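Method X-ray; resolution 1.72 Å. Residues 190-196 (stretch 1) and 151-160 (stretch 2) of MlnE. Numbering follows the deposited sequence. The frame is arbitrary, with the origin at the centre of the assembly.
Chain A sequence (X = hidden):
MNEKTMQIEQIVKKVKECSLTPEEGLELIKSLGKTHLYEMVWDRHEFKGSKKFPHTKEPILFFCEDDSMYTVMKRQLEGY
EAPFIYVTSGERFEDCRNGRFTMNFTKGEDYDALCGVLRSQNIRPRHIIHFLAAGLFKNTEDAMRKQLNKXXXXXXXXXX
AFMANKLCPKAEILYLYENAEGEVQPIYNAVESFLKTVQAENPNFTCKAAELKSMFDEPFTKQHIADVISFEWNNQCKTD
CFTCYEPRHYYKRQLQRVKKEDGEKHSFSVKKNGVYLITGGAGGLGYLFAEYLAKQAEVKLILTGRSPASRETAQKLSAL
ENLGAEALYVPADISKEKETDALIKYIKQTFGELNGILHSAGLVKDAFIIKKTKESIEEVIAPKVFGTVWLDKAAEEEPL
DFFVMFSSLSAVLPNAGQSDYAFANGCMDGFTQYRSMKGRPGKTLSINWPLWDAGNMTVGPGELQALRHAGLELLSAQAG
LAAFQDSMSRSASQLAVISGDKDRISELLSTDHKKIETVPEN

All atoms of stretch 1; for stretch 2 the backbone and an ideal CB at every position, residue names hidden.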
# COMPACT_ATOMS: atom_id res chain seq x y z
N ALA A 190 3.66 4.14 1.44
CA ALA A 190 3.44 2.91 0.61
C ALA A 190 4.68 2.45 -0.14
O ALA A 190 4.80 1.29 -0.54
CB ALA A 190 2.25 3.08 -0.31
N VAL A 191 5.67 3.33 -0.31
CA VAL A 191 6.90 2.95 -0.96
C VAL A 191 7.60 1.77 -0.35
O VAL A 191 8.21 1.03 -1.08
CB VAL A 191 7.85 4.16 -1.03
CG1 VAL A 191 9.22 3.79 -1.52
CG2 VAL A 191 7.22 5.26 -1.89
N GLU A 192 7.47 1.57 0.95
CA GLU A 192 8.05 0.46 1.61
C GLU A 192 7.66 -0.87 0.92
O GLU A 192 8.50 -1.74 0.76
CB GLU A 192 7.59 0.41 3.06
CG GLU A 192 8.13 -0.79 3.82
CD GLU A 192 7.26 -1.18 5.03
OE1 GLU A 192 6.14 -0.63 5.20
OE2 GLU A 192 7.71 -2.06 5.81
N SER A 193 6.38 -1.00 0.54
CA SER A 193 5.84 -2.22 -0.12
C SER A 193 6.52 -2.41 -1.47
O SER A 193 6.91 -3.48 -1.80
CB SER A 193 4.36 -2.05 -0.36
OG SER A 193 3.66 -1.84 0.84
N PHE A 194 6.76 -1.32 -2.22
CA PHE A 194 7.53 -1.36 -3.47
C PHE A 194 8.97 -1.82 -3.21
O PHE A 194 9.48 -2.71 -3.89
CB PHE A 194 7.48 0.05 -4.11
CG PHE A 194 8.20 0.20 -5.38
CD1 PHE A 194 7.57 -0.14 -6.58
CD2 PHE A 194 9.49 0.70 -5.39
CE1 PHE A 194 8.25 -0.04 -7.77
CE2 PHE A 194 10.18 0.82 -6.58
CZ PHE A 194 9.54 0.44 -7.77
N LEU A 195 9.64 -1.20 -2.25
CA LEU A 195 11.05 -1.52 -1.99
C LEU A 195 11.27 -2.96 -1.55
O LEU A 195 12.28 -3.61 -1.90
CB LEU A 195 11.64 -0.58 -0.91
CG LEU A 195 11.66 0.91 -1.28
CD1 LEU A 195 12.00 1.78 -0.09
CD2 LEU A 195 12.68 1.13 -2.39
N LYS A 196 10.37 -3.47 -0.74
CA LYS A 196 10.47 -4.86 -0.30
C LYS A 196 10.41 -5.76 -1.52
O LYS A 196 11.09 -6.76 -1.57
CB LYS A 196 9.28 -5.26 0.58
CG LYS A 196 9.39 -4.80 2.00
CD LYS A 196 8.12 -5.29 2.71
CE LYS A 196 8.35 -5.40 4.18
NZ LYS A 196 7.01 -5.21 4.77
N UNK A 151 8.36 9.80 -5.74
CA UNK A 151 8.54 8.63 -4.92
C UNK A 151 8.53 7.39 -5.83
O UNK A 151 9.56 7.02 -6.38
CB UNK A 151 7.45 8.55 -3.84
N UNK A 152 7.37 6.80 -6.05
CA UNK A 152 7.23 5.59 -6.88
C UNK A 152 7.85 5.69 -8.24
O UNK A 152 8.69 4.83 -8.62
CB UNK A 152 5.75 5.25 -7.05
N UNK A 153 7.53 6.73 -9.00
CA UNK A 153 8.04 6.78 -10.33
C UNK A 153 9.55 7.08 -10.42
O UNK A 153 10.26 6.48 -11.21
CB UNK A 153 7.25 7.83 -11.11
N UNK A 154 10.04 7.96 -9.56
CA UNK A 154 11.44 8.28 -9.56
C UNK A 154 12.22 7.01 -9.19
O UNK A 154 13.25 6.67 -9.78
CB UNK A 154 11.74 9.43 -8.60
N UNK A 155 11.73 6.29 -8.21
CA UNK A 155 12.39 5.04 -7.81
C UNK A 155 12.33 3.97 -8.88
O UNK A 155 13.28 3.24 -9.05
CB UNK A 155 11.76 4.50 -6.53
N UNK A 156 11.20 3.88 -9.56
CA UNK A 156 11.10 2.94 -10.67
C UNK A 156 12.14 3.28 -11.74
O UNK A 156 12.89 2.38 -12.16
CB UNK A 156 9.69 2.96 -11.27
N UNK A 157 12.21 4.57 -12.15
CA UNK A 157 13.20 4.97 -13.14
C UNK A 157 14.63 4.64 -12.64
O UNK A 157 15.50 4.14 -13.41
CB UNK A 157 13.07 6.46 -13.44
N UNK A 158 14.89 4.92 -11.37
CA UNK A 158 16.21 4.75 -10.82
C UNK A 158 16.60 3.28 -10.80
O UNK A 158 17.65 2.92 -11.28
CB UNK A 158 16.28 5.34 -9.41
N UNK A 159 15.71 2.40 -10.32
CA UNK A 159 16.08 0.99 -10.25
C UNK A 159 16.17 0.38 -11.64
O UNK A 159 17.07 -0.38 -11.92
CB UNK A 159 15.07 0.21 -9.40
N UNK A 160 15.28 0.74 -12.54
CA UNK A 160 15.36 0.19 -13.84
C UNK A 160 16.67 0.60 -14.55
O UNK A 160 17.32 -0.23 -15.17
CB UNK A 160 14.14 0.62 -14.65

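The two segments are helices running nearly parallel, with axes 19° apart and 10.5 Å at closest approach. V191, F194 and L195 supply the surface that stretch 2 meets, and it is wholly apolar, so shape and apolar character are the main criteria at the facing positions.

At position 151 the ideal CB lies 3.8 Å from V191 CG2, with CA-to-CB directed sideways. So close a methyl favours a small residue, or a longer one whose chain turns off past the valine; phi/psi of -129/-90 is unusual for a helix and accompanies a wider pi-type turn. The residue is S151. Its CB packs on V191 CG2 at 3.8 Å, while OG, with chi1 p, is hydrogen-bonded elsewhere in the structure.

Position 152 also points sideways, its ideal CB 5.4 Å from V191 CG2, and the CA atoms of V191 and this residue are only 6.5 Å apart. The F194 ring is within reach of a branched or flexible apolar chain; leucine, isoleucine or methionine would all be plausible. L152 is deposited, and its t, p rotamer brings CD1 over one face of the F194 ring, 3.5 Å from F194 CD1.

Positions 153 and 154 have nothing of stretch 1 within 5.5 Å of their ideal CB atoms. The first points away and the second is out of reach, so the visible partner hardly restricts either. They are Y153 and S154, neither touching stretch 1.

Position 155 points toward stretch 1, and its ideal CB is 4.0 Å from F194 CE2 and 5.4 Å from L195 CD2. The site is bordered by all three apolar residues of stretch 1, which suits a medium-sized aliphatic chain such as leucine, isoleucine or methionine. L155, m at chi1 and t at chi2, reaches V191 CG1 with CD1 at 3.4 Å. The same CD1 is 4.2 Å from L195 CD2, and L155 CB remains 4.0 Å from F194 CE2.

At position 156 CA-to-CB is sideways and the ideal CB is 4.3 Å from F194 CZ. The ring tip abuts the backbone here, so many residues fit provided the chain leads off. F156 does so: CB stays 4.3 Å from F194 CZ, whereas chi1 t carries its ring away from stretch 1.

Positions 157 and 158 find no partner near their ideal CB atoms and are weakly constrained. They hold Q157 and M158, which make no contact.

Position 159 points toward stretch 1, yet nothing there lies within 5.5 Å of its ideal CB. Reaching F194 and L195 therefore calls for length: phenylalanine, methionine or leucine could extend into that space. F159 adopts chi1 m, placing CD2 4.0 Å from F194 CE2, at the edge of the F194 ring, and CE2 3.8 Å from L195 CD2, which sits at the edge of its own ring.

Position 160 is out of reach, leaving the choice open; Q160 bonds through NE2 elsewhere in the structure.

Stretch 2 (151-160) SLYSLFQMFQ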
# COMPACT_ATOMS: atom_id res chain seq x y z
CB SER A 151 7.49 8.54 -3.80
OG SER A 151 6.13 8.63 -4.27
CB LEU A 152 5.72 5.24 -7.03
CG LEU A 152 5.38 4.09 -8.01
CD1 LEU A 152 5.91 2.78 -7.45
CD2 LEU A 152 3.87 4.11 -8.28
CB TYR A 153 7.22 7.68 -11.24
CG TYR A 153 5.82 7.11 -11.53
CD1 TYR A 153 5.66 5.95 -12.26
CD2 TYR A 153 4.69 7.76 -11.10
CE1 TYR A 153 4.37 5.43 -12.52
CE2 TYR A 153 3.41 7.24 -11.35
CZ TYR A 153 3.26 6.10 -12.07
OH TYR A 153 1.99 5.64 -12.28
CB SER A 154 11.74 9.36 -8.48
OG SER A 154 13.18 9.44 -8.37
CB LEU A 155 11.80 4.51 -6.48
CG LEU A 155 12.23 5.21 -5.17
CD1 LEU A 155 11.32 4.74 -4.08
CD2 LEU A 155 13.72 5.05 -4.80
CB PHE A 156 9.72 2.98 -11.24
CG PHE A 156 9.63 2.46 -12.62
CD1 PHE A 156 9.80 1.11 -12.87
CD2 PHE A 156 9.38 3.32 -13.65
CE1 PHE A 156 9.74 0.63 -14.17
CE2 PHE A 156 9.32 2.84 -14.93
CZ PHE A 156 9.47 1.50 -15.18
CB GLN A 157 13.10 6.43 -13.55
CG GLN A 157 11.77 6.90 -14.17
CD GLN A 157 11.37 6.21 -15.46
OE1 GLN A 157 10.23 6.37 -16.00
NE2 GLN A 157 12.31 5.50 -16.03
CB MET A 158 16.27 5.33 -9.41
CG MET A 158 17.64 5.14 -8.76
SD MET A 158 17.60 5.38 -6.96
CE MET A 158 16.93 3.77 -6.49
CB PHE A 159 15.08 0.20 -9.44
CG PHE A 159 15.18 0.40 -7.99
CD1 PHE A 159 16.34 0.05 -7.32
CD2 PHE A 159 14.10 0.86 -7.25
CE1 PHE A 159 16.45 0.20 -5.96
CE2 PHE A 159 14.21 1.01 -5.89
CZ PHE A 159 15.37 0.69 -5.24
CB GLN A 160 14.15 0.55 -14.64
CG GLN A 160 13.93 -0.39 -15.79
CD GLN A 160 12.64 -0.09 -16.56
OE1 GLN A 160 12.58 0.91 -17.27
NE2 GLN A 160 11.66 -1.01 -16.51
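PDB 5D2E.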